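Long-range contacts in protein (alpha-2u-globulin) (Rattus norvegicus, PDB 2A2U), which probably carries small hydrophobic molecules inside a lipocalin beta-barrel, and also binds a compound that induces hyaline droplets: residues A[28-34]-A[111-116]; A[39-43]-A[169-175]; A[104-110]-A[122-128]; A[135-139]-A[150-154]. Numbering follows the deposited sequence.

Interaction 1 of 4, residues A[28-34]-A[111-116]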
# COMPACT_ATOMS: atom_id res chain seq x y z
N ASN A 28 17.63 -18.09 -14.99
CA ASN A 28 17.43 -18.52 -16.37
C ASN A 28 15.94 -18.48 -16.67
O ASN A 28 15.51 -18.72 -17.80
CB ASN A 28 17.98 -19.94 -16.59
CG ASN A 28 17.43 -20.95 -15.60
OD1 ASN A 28 16.77 -20.60 -14.62
ND2 ASN A 28 17.72 -22.22 -15.84
N LEU A 29 15.18 -18.16 -15.64
CA LEU A 29 13.73 -18.06 -15.71
C LEU A 29 13.26 -16.91 -16.60
O LEU A 29 13.97 -15.94 -16.81
CB LEU A 29 13.18 -17.85 -14.30
CG LEU A 29 11.66 -17.76 -14.24
CD1 LEU A 29 11.08 -19.15 -14.26
CD2 LEU A 29 11.23 -17.02 -13.01
N ASP A 30 12.05 -17.05 -17.13
CA ASP A 30 11.40 -16.07 -17.98
C ASP A 30 10.05 -15.86 -17.30
O ASP A 30 9.04 -16.44 -17.70
CB ASP A 30 11.22 -16.61 -19.40
CG ASP A 30 10.61 -15.59 -20.35
OD1 ASP A 30 10.39 -14.43 -19.93
OD2 ASP A 30 10.36 -15.93 -21.52
N VAL A 31 10.06 -15.04 -16.26
CA VAL A 31 8.87 -14.74 -15.45
C VAL A 31 7.65 -14.31 -16.25
O VAL A 31 6.52 -14.50 -15.82
CB VAL A 31 9.20 -13.70 -14.35
CG1 VAL A 31 9.36 -12.32 -14.94
CG2 VAL A 31 8.12 -13.69 -13.29
N ALA A 32 7.88 -13.76 -17.44
CA ALA A 32 6.79 -13.32 -18.31
C ALA A 32 5.84 -14.46 -18.64
O ALA A 32 4.64 -14.25 -18.79
CB ALA A 32 7.35 -12.74 -19.58
N LYS A 33 6.37 -15.67 -18.75
CA LYS A 33 5.57 -16.84 -19.08
C LYS A 33 4.75 -17.40 -17.93
O LYS A 33 3.98 -18.34 -18.11
CB LYS A 33 6.46 -17.94 -19.63
CG LYS A 33 7.06 -17.62 -20.96
CD LYS A 33 7.99 -18.72 -21.36
CE LYS A 33 8.58 -18.47 -22.72
NZ LYS A 33 9.62 -19.49 -23.04
N LEU A 34 4.92 -16.84 -16.73
CA LEU A 34 4.18 -17.27 -15.56
C LEU A 34 2.80 -16.63 -15.51
O LEU A 34 1.97 -16.98 -14.69
CB LEU A 34 4.96 -16.93 -14.29
CG LEU A 34 6.30 -17.64 -14.11
CD1 LEU A 34 6.99 -17.08 -12.89
CD2 LEU A 34 6.07 -19.13 -13.95
N ILE A 111 11.36 -18.51 -7.12
CA ILE A 111 10.76 -19.48 -8.03
C ILE A 111 11.77 -20.60 -8.13
O ILE A 111 12.80 -20.48 -8.77
CB ILE A 111 10.49 -18.84 -9.40
CG1 ILE A 111 9.50 -17.69 -9.21
CG2 ILE A 111 9.92 -19.86 -10.35
CD1 ILE A 111 9.30 -16.82 -10.41
N LEU A 112 11.47 -21.67 -7.40
CA LEU A 112 12.33 -22.83 -7.31
C LEU A 112 12.47 -23.61 -8.61
O LEU A 112 13.58 -23.89 -9.05
CB LEU A 112 11.84 -23.74 -6.20
CG LEU A 112 12.89 -24.42 -5.34
CD1 LEU A 112 13.80 -23.37 -4.75
CD2 LEU A 112 12.22 -25.22 -4.25
N LYS A 113 11.34 -23.98 -9.21
CA LYS A 113 11.34 -24.75 -10.46
C LYS A 113 10.03 -24.56 -11.22
O LYS A 113 8.96 -24.51 -10.62
CB LYS A 113 11.58 -26.23 -10.15
CG LYS A 113 11.73 -27.12 -11.38
CD LYS A 113 12.09 -28.55 -11.00
CE LYS A 113 13.56 -28.68 -10.60
NZ LYS A 113 14.49 -28.49 -11.76
N THR A 114 10.12 -24.46 -12.54
CA THR A 114 8.93 -24.29 -13.37
C THR A 114 9.18 -24.80 -14.78
O THR A 114 10.32 -24.79 -15.25
CB THR A 114 8.50 -22.80 -13.46
OG1 THR A 114 7.20 -22.70 -14.04
CG2 THR A 114 9.46 -22.01 -14.32
N ASP A 115 8.14 -25.33 -15.41
CA ASP A 115 8.23 -25.81 -16.78
C ASP A 115 7.30 -24.92 -17.61
O ASP A 115 7.08 -25.15 -18.79
CB ASP A 115 7.85 -27.30 -16.85
CG ASP A 115 6.37 -27.54 -16.92
OD1 ASP A 115 5.59 -26.77 -16.33
OD2 ASP A 115 5.97 -28.54 -17.56
N TYR A 116 6.77 -23.91 -16.94
CA TYR A 116 5.88 -22.88 -17.48
C TYR A 116 4.41 -23.20 -17.73
O TYR A 116 3.53 -22.47 -17.26
CB TYR A 116 6.50 -22.23 -18.71
CG TYR A 116 7.80 -21.52 -18.44
CD1 TYR A 116 7.84 -20.33 -17.71
CD2 TYR A 116 9.00 -22.03 -18.92
CE1 TYR A 116 9.05 -19.68 -17.48
CE2 TYR A 116 10.19 -21.39 -18.70
CZ TYR A 116 10.22 -20.22 -17.98
OH TYR A 116 11.42 -19.61 -17.82
O HOH W 1 13.24 -20.46 -19.53
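Y116 carries this contact: with chi1 in the m well, its ring lies against the residues that lead into and form the short 3-10 turn 31-34. At the ring's end, D30 N donates to Y116 OH at 2.7 Å, and a water sits 2.6 Å from the same OH. K33 is m at chi1 and fully extended beyond it, so its aliphatic chain runs across one ring face; CD stands 3.9 Å from the ring centroid in a CH-pi contact, while NZ is 5.1 Å from the centroid, at most a weak cation-pi attraction. T114, D115 and Y116 spell the T-D-Y signature of the lipocalins, here packed on the 3-10 turn that precedes the first barrel strand; Y116 O also accepts a bond from R141. T114, a t rotamer, accepts from Y116 N at OG1 (3.2 Å), making an ST turn, and the hydroxyl bonds to Y119 O as well. Deeper in, L29 (t, p) splits its methyls: CD2 meets I111 CD1 at 3.2 Å, a tight approach, and CD1 reaches T114 CG2 at 3.3 Å. L34 and I111 share the m, t conformation, bringing L34 CD1 to 3.4 Å from I111 CD1.

Interaction 2 of 4, residues A[39-43]-A[169-175]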
# COMPACT_ATOMS: atom_id res chain seq x y z
N PHE A 39 -3.46 -22.95 -10.05
CA PHE A 39 -4.27 -23.55 -9.00
C PHE A 39 -3.35 -24.09 -7.93
O PHE A 39 -2.23 -24.49 -8.23
CB PHE A 39 -5.08 -24.73 -9.54
CG PHE A 39 -6.10 -24.35 -10.54
CD1 PHE A 39 -5.78 -24.23 -11.88
CD2 PHE A 39 -7.41 -24.10 -10.15
CE1 PHE A 39 -6.73 -23.88 -12.82
CE2 PHE A 39 -8.37 -23.76 -11.07
CZ PHE A 39 -8.04 -23.64 -12.41
N SER A 40 -3.82 -24.09 -6.69
CA SER A 40 -3.03 -24.61 -5.57
C SER A 40 -3.17 -26.12 -5.54
O SER A 40 -4.27 -26.64 -5.43
CB SER A 40 -3.52 -24.01 -4.25
OG SER A 40 -3.10 -22.67 -4.14
N ILE A 41 -2.04 -26.81 -5.65
CA ILE A 41 -2.03 -28.26 -5.66
C ILE A 41 -1.52 -28.87 -4.34
O ILE A 41 -2.23 -29.65 -3.71
CB ILE A 41 -1.21 -28.80 -6.85
CG1 ILE A 41 -1.59 -28.06 -8.15
CG2 ILE A 41 -1.42 -30.30 -7.01
CD1 ILE A 41 -3.07 -28.10 -8.51
N VAL A 42 -0.31 -28.51 -3.94
CA VAL A 42 0.29 -29.03 -2.71
C VAL A 42 1.04 -27.93 -1.97
O VAL A 42 1.77 -27.15 -2.59
CB VAL A 42 1.29 -30.18 -3.01
CG1 VAL A 42 1.90 -30.70 -1.73
CG2 VAL A 42 0.61 -31.30 -3.75
N VAL A 43 0.82 -27.82 -0.67
CA VAL A 43 1.50 -26.84 0.18
C VAL A 43 2.22 -27.62 1.27
O VAL A 43 1.71 -28.62 1.75
CB VAL A 43 0.52 -25.83 0.85
CG1 VAL A 43 -0.21 -25.04 -0.20
CG2 VAL A 43 -0.46 -26.55 1.74
N ASP A 169 -1.76 -32.11 0.43
CA ASP A 169 -2.32 -32.12 -0.92
C ASP A 169 -3.70 -31.47 -0.87
O ASP A 169 -4.67 -32.09 -0.40
CB ASP A 169 -2.41 -33.57 -1.43
CG ASP A 169 -2.86 -33.66 -2.89
OD1 ASP A 169 -3.33 -32.66 -3.47
OD2 ASP A 169 -2.74 -34.76 -3.48
N LEU A 170 -3.79 -30.24 -1.37
CA LEU A 170 -5.04 -29.50 -1.36
C LEU A 170 -6.06 -29.91 -2.40
O LEU A 170 -7.21 -29.46 -2.35
CB LEU A 170 -4.78 -28.00 -1.50
CG LEU A 170 -3.91 -27.28 -0.48
CD1 LEU A 170 -3.81 -25.82 -0.87
CD2 LEU A 170 -4.52 -27.40 0.90
N THR A 171 -5.66 -30.76 -3.36
CA THR A 171 -6.58 -31.19 -4.41
C THR A 171 -7.76 -32.00 -3.89
O THR A 171 -8.79 -32.10 -4.54
CB THR A 171 -5.88 -32.01 -5.49
OG1 THR A 171 -5.31 -33.18 -4.91
CG2 THR A 171 -4.80 -31.19 -6.15
N LYS A 172 -7.59 -32.60 -2.72
CA LYS A 172 -8.65 -33.39 -2.16
C LYS A 172 -9.67 -32.60 -1.34
O LYS A 172 -10.82 -33.02 -1.21
CB LYS A 172 -8.02 -34.52 -1.36
CG LYS A 172 -7.28 -35.55 -2.14
CD LYS A 172 -5.75 -35.76 -1.76
CE LYS A 172 -5.33 -37.25 -2.04
NZ LYS A 172 -4.27 -37.76 -1.14
N THR A 173 -9.29 -31.39 -0.94
CA THR A 173 -10.15 -30.49 -0.17
C THR A 173 -10.84 -29.39 -0.99
O THR A 173 -10.69 -29.32 -2.22
CB THR A 173 -9.36 -29.79 0.97
OG1 THR A 173 -8.65 -28.65 0.45
CG2 THR A 173 -8.36 -30.74 1.61
N ASP A 174 -11.62 -28.55 -0.31
CA ASP A 174 -12.32 -27.45 -0.96
C ASP A 174 -11.36 -26.30 -1.11
O ASP A 174 -10.97 -25.67 -0.13
CB ASP A 174 -13.53 -26.98 -0.16
CG ASP A 174 -14.14 -25.70 -0.72
OD1 ASP A 174 -14.26 -25.59 -1.97
OD2 ASP A 174 -14.51 -24.80 0.06
N ARG A 175 -10.99 -26.02 -2.35
CA ARG A 175 -10.09 -24.93 -2.64
C ARG A 175 -10.94 -23.72 -2.99
O ARG A 175 -10.69 -23.01 -3.96
CB ARG A 175 -9.16 -25.33 -3.76
CG ARG A 175 -8.20 -26.41 -3.32
CD ARG A 175 -7.31 -26.87 -4.44
NE ARG A 175 -7.99 -27.81 -5.32
CZ ARG A 175 -7.53 -28.19 -6.50
NH1 ARG A 175 -6.37 -27.71 -6.95
NH2 ARG A 175 -8.20 -29.08 -7.22
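The strand edge that meets the C-terminal tail here is kinked by a classic beta bulge: I41 and V42 both face L138 of the neighbouring strand, and I41 has a psi of -57° in the middle of an otherwise extended run. On the strand's other side, I41 O accepts from L170 N at 2.9 Å. Next to this bond V42 pairs with D169 as an antiparallel non-hydrogen-bonded pair, CA to CA 4.4 Å; beyond D169 the tail leaves the strand, L170-K172 taking helical backbone angles. D169 OD1 accepts from T171 N (3.0 Å), an Asx turn, and also from T171 OG1 (2.5 Å), while OD2 forms a salt bridge with K150. This is the C-terminal tail of the lipocalin fold returning to the first barrel strand, 36-44; the residue after R175 is C176, held to C83 by a disulfide. R175 reaches back so that NH1 donates to S40 O at 2.8 Å, and the same nitrogen bonds to K143 O. Apolar contacts fill in around these bonds: L170 CD1 lies 3.7 Å from V43 CG1 and 3.8 Å from S40 CB, and I41, in the bulge, touches T171, CG2 to CG2 3.6 Å.

Interaction 3 of 4, residues A[104-110]-A[122-128]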
# COMPACT_ATOMS: atom_id res chain seq x y z
N ASP A 104 1.13 -11.41 6.66
CA ASP A 104 1.28 -12.17 7.90
C ASP A 104 2.76 -12.16 8.25
O ASP A 104 3.32 -13.19 8.64
CB ASP A 104 0.79 -13.59 7.68
CG ASP A 104 0.63 -14.35 8.97
OD1 ASP A 104 -0.07 -13.87 9.87
OD2 ASP A 104 1.21 -15.45 9.08
N GLY A 105 3.39 -11.00 8.04
CA GLY A 105 4.81 -10.82 8.29
C GLY A 105 5.55 -10.41 7.03
O GLY A 105 4.93 -10.02 6.04
N GLY A 106 6.87 -10.47 7.08
CA GLY A 106 7.67 -10.11 5.93
C GLY A 106 8.04 -11.39 5.23
O GLY A 106 8.62 -12.28 5.85
N ASN A 107 7.71 -11.49 3.95
CA ASN A 107 7.98 -12.70 3.19
C ASN A 107 8.98 -12.52 2.07
O ASN A 107 8.91 -11.56 1.30
CB ASN A 107 6.70 -13.24 2.56
CG ASN A 107 5.64 -13.54 3.58
OD1 ASN A 107 5.72 -14.54 4.30
ND2 ASN A 107 4.60 -12.71 3.63
N THR A 108 9.87 -13.49 1.94
CA THR A 108 10.86 -13.50 0.88
C THR A 108 10.67 -14.83 0.16
O THR A 108 10.68 -15.89 0.79
CB THR A 108 12.28 -13.38 1.44
OG1 THR A 108 12.57 -12.00 1.68
CG2 THR A 108 13.30 -13.94 0.48
N PHE A 109 10.41 -14.78 -1.14
CA PHE A 109 10.22 -16.01 -1.90
C PHE A 109 10.96 -16.04 -3.22
O PHE A 109 11.36 -15.01 -3.74
CB PHE A 109 8.74 -16.31 -2.11
CG PHE A 109 8.03 -15.35 -3.00
CD1 PHE A 109 8.04 -15.52 -4.39
CD2 PHE A 109 7.32 -14.30 -2.46
CE1 PHE A 109 7.34 -14.66 -5.22
CE2 PHE A 109 6.61 -13.43 -3.28
CZ PHE A 109 6.62 -13.61 -4.67
N THR A 110 11.17 -17.25 -3.73
CA THR A 110 11.85 -17.46 -5.01
C THR A 110 11.12 -18.52 -5.82
O THR A 110 10.33 -19.30 -5.28
CB THR A 110 13.29 -17.94 -4.81
OG1 THR A 110 13.31 -19.09 -3.96
CG2 THR A 110 14.13 -16.85 -4.19
N PHE A 122 7.26 -22.68 -5.66
CA PHE A 122 7.77 -21.49 -5.00
C PHE A 122 8.30 -21.91 -3.64
O PHE A 122 7.81 -22.85 -3.03
CB PHE A 122 6.66 -20.47 -4.77
CG PHE A 122 6.18 -19.77 -6.01
CD1 PHE A 122 6.83 -18.64 -6.47
CD2 PHE A 122 5.03 -20.20 -6.68
CE1 PHE A 122 6.34 -17.93 -7.55
CE2 PHE A 122 4.54 -19.50 -7.76
CZ PHE A 122 5.19 -18.37 -8.20
N HIS A 123 9.32 -21.20 -3.17
CA HIS A 123 9.90 -21.46 -1.86
C HIS A 123 9.85 -20.13 -1.12
O HIS A 123 10.40 -19.13 -1.57
CB HIS A 123 11.34 -21.94 -1.97
CG HIS A 123 12.01 -22.09 -0.65
ND1 HIS A 123 12.98 -21.23 -0.21
CD2 HIS A 123 11.81 -22.98 0.36
CE1 HIS A 123 13.34 -21.56 1.02
NE2 HIS A 123 12.64 -22.63 1.38
N LEU A 124 9.19 -20.12 0.03
CA LEU A 124 9.03 -18.90 0.81
C LEU A 124 9.47 -18.99 2.26
O LEU A 124 9.22 -19.98 2.94
CB LEU A 124 7.56 -18.46 0.74
CG LEU A 124 7.04 -17.40 1.72
CD1 LEU A 124 5.90 -16.65 1.10
CD2 LEU A 124 6.60 -18.01 3.04
N ILE A 125 10.08 -17.90 2.74
CA ILE A 125 10.49 -17.79 4.13
C ILE A 125 9.69 -16.65 4.73
O ILE A 125 9.56 -15.59 4.13
CB ILE A 125 11.98 -17.45 4.28
CG1 ILE A 125 12.83 -18.42 3.47
CG2 ILE A 125 12.38 -17.57 5.75
CD1 ILE A 125 14.29 -18.00 3.40
N ASN A 126 9.15 -16.85 5.92
CA ASN A 126 8.35 -15.82 6.57
C ASN A 126 9.00 -15.31 7.86
O ASN A 126 9.63 -16.07 8.57
CB ASN A 126 6.96 -16.38 6.87
CG ASN A 126 6.13 -15.46 7.74
OD1 ASN A 126 6.25 -15.49 8.96
ND2 ASN A 126 5.27 -14.67 7.12
N PHE A 127 8.90 -14.01 8.10
CA PHE A 127 9.43 -13.42 9.33
C PHE A 127 8.35 -12.62 10.03
O PHE A 127 7.73 -11.74 9.44
CB PHE A 127 10.61 -12.50 9.06
CG PHE A 127 11.06 -11.76 10.27
CD1 PHE A 127 11.98 -12.32 11.14
CD2 PHE A 127 10.49 -10.53 10.59
CE1 PHE A 127 12.33 -11.67 12.31
CE2 PHE A 127 10.83 -9.88 11.75
CZ PHE A 127 11.75 -10.44 12.62
N LYS A 128 8.15 -12.91 11.31
CA LYS A 128 7.15 -12.21 12.07
C LYS A 128 7.43 -12.28 13.56
O LYS A 128 7.37 -13.35 14.16
CB LYS A 128 5.77 -12.77 11.79
CG LYS A 128 4.66 -11.88 12.27
CD LYS A 128 3.34 -12.56 12.05
CE LYS A 128 2.18 -11.60 12.17
NZ LYS A 128 0.90 -12.33 11.97
O HOH W 2 3.86 -15.60 10.30
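F109, D104 and T110 bury the most surface here, and they lie towards the two ends of the paired segments. F109 forms a non-hydrogen-bonded pair with L124, the closest in CA distance at 4.1 Å; its CB packs 3.8 Å from L124 CB, and its ring meets that of F122 obliquely, CD1 to CD1 3.9 Å. T110, next along, forms a hydrogen-bonded pair with H123: T110 N to H123 O and H123 N to T110 O are both 3.0 Å. The same two-way bonding recurs between T108 and I125 and between G106 and F127. Beyond G106 the chain swings off the strand at G105, whose positive phi and closeness to F127 O, 3.3 Å from its CA, would make any CB clash. That swing brings D104 over the end of the partner strand. D104 O accepts from N126 ND2 at 2.9 Å, the same amide that donates to N107 OD1 at 2.9 Å; N107 ND2 bonds in turn to Y103 O and V101 O. D104 OD1 forms a salt bridge with K128 NZ at 2.8 Å; OD2 has K50 as a second partner. In the lipocalin barrel this hairpin lies between strand 99-102, bonded to N107 and F109, and strand 131-140, bonded to F122, L124 and N126, while T108, I125 and F127, on the face away from F109 and L124, pack against a second subunit.

Interaction 4 of 4, residues A[135-139]-A[150-154]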
# COMPACT_ATOMS: atom_id res chain seq x y z
N LEU A 135 8.09 -22.26 3.76
CA LEU A 135 6.84 -22.64 3.12
C LEU A 135 7.14 -22.98 1.67
O LEU A 135 7.87 -22.25 1.01
CB LEU A 135 5.84 -21.49 3.15
CG LEU A 135 4.56 -21.86 2.40
CD1 LEU A 135 3.75 -22.81 3.23
CD2 LEU A 135 3.77 -20.62 2.12
N MET A 136 6.61 -24.09 1.17
CA MET A 136 6.83 -24.48 -0.21
C MET A 136 5.51 -24.83 -0.86
O MET A 136 4.69 -25.52 -0.27
CB MET A 136 7.82 -25.63 -0.31
CG MET A 136 9.24 -25.14 -0.31
SD MET A 136 10.44 -26.42 -0.45
CE MET A 136 10.28 -26.84 -2.15
N VAL A 137 5.28 -24.30 -2.05
CA VAL A 137 4.03 -24.57 -2.74
C VAL A 137 4.22 -25.00 -4.18
O VAL A 137 5.20 -24.61 -4.84
CB VAL A 137 3.08 -23.35 -2.72
CG1 VAL A 137 2.59 -23.09 -1.33
CG2 VAL A 137 3.81 -22.13 -3.23
N LEU A 138 3.30 -25.84 -4.64
CA LEU A 138 3.28 -26.33 -6.00
C LEU A 138 1.99 -25.84 -6.63
O LEU A 138 0.92 -26.07 -6.07
CB LEU A 138 3.33 -27.86 -6.03
CG LEU A 138 3.14 -28.55 -7.39
CD1 LEU A 138 4.24 -28.12 -8.33
CD2 LEU A 138 3.16 -30.05 -7.21
N TYR A 139 2.10 -25.10 -7.72
CA TYR A 139 0.93 -24.59 -8.44
C TYR A 139 0.89 -25.28 -9.79
O TYR A 139 1.93 -25.54 -10.40
CB TYR A 139 1.03 -23.09 -8.69
CG TYR A 139 0.90 -22.26 -7.45
CD1 TYR A 139 0.10 -22.68 -6.40
CD2 TYR A 139 1.59 -21.06 -7.31
CE1 TYR A 139 -0.02 -21.94 -5.25
CE2 TYR A 139 1.48 -20.31 -6.17
CZ TYR A 139 0.68 -20.75 -5.14
OH TYR A 139 0.55 -20.02 -3.99
N LYS A 150 4.04 -34.32 -8.31
CA LYS A 150 3.86 -34.27 -6.88
C LYS A 150 4.97 -34.97 -6.10
O LYS A 150 5.24 -34.61 -4.96
CB LYS A 150 2.50 -34.84 -6.49
CG LYS A 150 1.35 -34.11 -7.10
CD LYS A 150 0.06 -34.59 -6.49
CE LYS A 150 -1.14 -34.06 -7.24
NZ LYS A 150 -2.41 -34.52 -6.61
N GLU A 151 5.63 -35.94 -6.72
CA GLU A 151 6.72 -36.66 -6.07
C GLU A 151 7.97 -35.80 -6.04
O GLU A 151 8.63 -35.69 -5.01
CB GLU A 151 7.04 -37.96 -6.81
CG GLU A 151 6.89 -39.21 -5.98
CD GLU A 151 7.77 -39.25 -4.75
OE1 GLU A 151 8.92 -38.76 -4.79
OE2 GLU A 151 7.31 -39.82 -3.74
N LYS A 152 8.32 -35.24 -7.20
CA LYS A 152 9.48 -34.37 -7.34
C LYS A 152 9.39 -33.25 -6.31
O LYS A 152 10.39 -32.87 -5.70
CB LYS A 152 9.51 -33.77 -8.76
CG LYS A 152 10.36 -32.51 -8.90
CD LYS A 152 10.32 -31.94 -10.31
CE LYS A 152 11.07 -32.84 -11.28
NZ LYS A 152 11.09 -32.36 -12.70
N PHE A 153 8.18 -32.75 -6.11
CA PHE A 153 7.93 -31.68 -5.16
C PHE A 153 8.11 -32.21 -3.74
O PHE A 153 8.73 -31.55 -2.91
CB PHE A 153 6.53 -31.10 -5.35
CG PHE A 153 6.16 -30.05 -4.35
CD1 PHE A 153 6.73 -28.78 -4.40
CD2 PHE A 153 5.26 -30.33 -3.33
CE1 PHE A 153 6.41 -27.82 -3.45
CE2 PHE A 153 4.94 -29.37 -2.38
CZ PHE A 153 5.51 -28.12 -2.44
N ALA A 154 7.57 -33.40 -3.48
CA ALA A 154 7.67 -34.02 -2.16
C ALA A 154 9.13 -34.16 -1.76
O ALA A 154 9.48 -34.01 -0.60
CB ALA A 154 6.99 -35.37 -2.15
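Packing of the helix that follows the last long strand against the outside of the barrel is a hallmark of the lipocalin fold, and here helix 150-154 runs nearly antiparallel to strand 135-139 (168°), the axes 9.7 Å apart. F153 fills most of the gap. Along the strand, M136 comes first: its CB lies 4.0 Å from F153 CZ, and its carbonyl O sits at the ring's edge, 3.5 Å from CZ. V137 turns its side chain away, to V43 and F122 of the flanking strands, and offers the helix its backbone instead, with C 3.6 Å from F153 CE1. L138 points back at the helix and buries the most of the strand residues. Its CD2 touches K150 CA at 4.3 Å, while the amine of K150 leads off to salt bridges with D144 and D169. L138 CB stands over the F153 ring face, 3.8 Å from the centroid and 9° off the ring normal, a CH-pi contact.

All four contacts reach one curled antiparallel sheet. Interactions 1 and 3 share strand 106-114 and meet where I111 CG1 packs 3.6 Å from F122 CE1. Interaction 3 passes to interaction 4 through neighbouring strands, L124 O to L135 N being 2.7 Å, and interaction 4 to interaction 2 likewise, with V42 O 2.9 Å from L138 N and V42 CG1 3.4 Å from F153 CE2. Interaction 1 also touches interaction 4, L112 CD2 lying 3.3 Å from M136 CE. Interactions 2 and 3 stay apart, centres about 20 Å from each other across the chain's middle, where a lipocalin barrel typically holds its ligand; F109, F122 and L124 probably face that cavity.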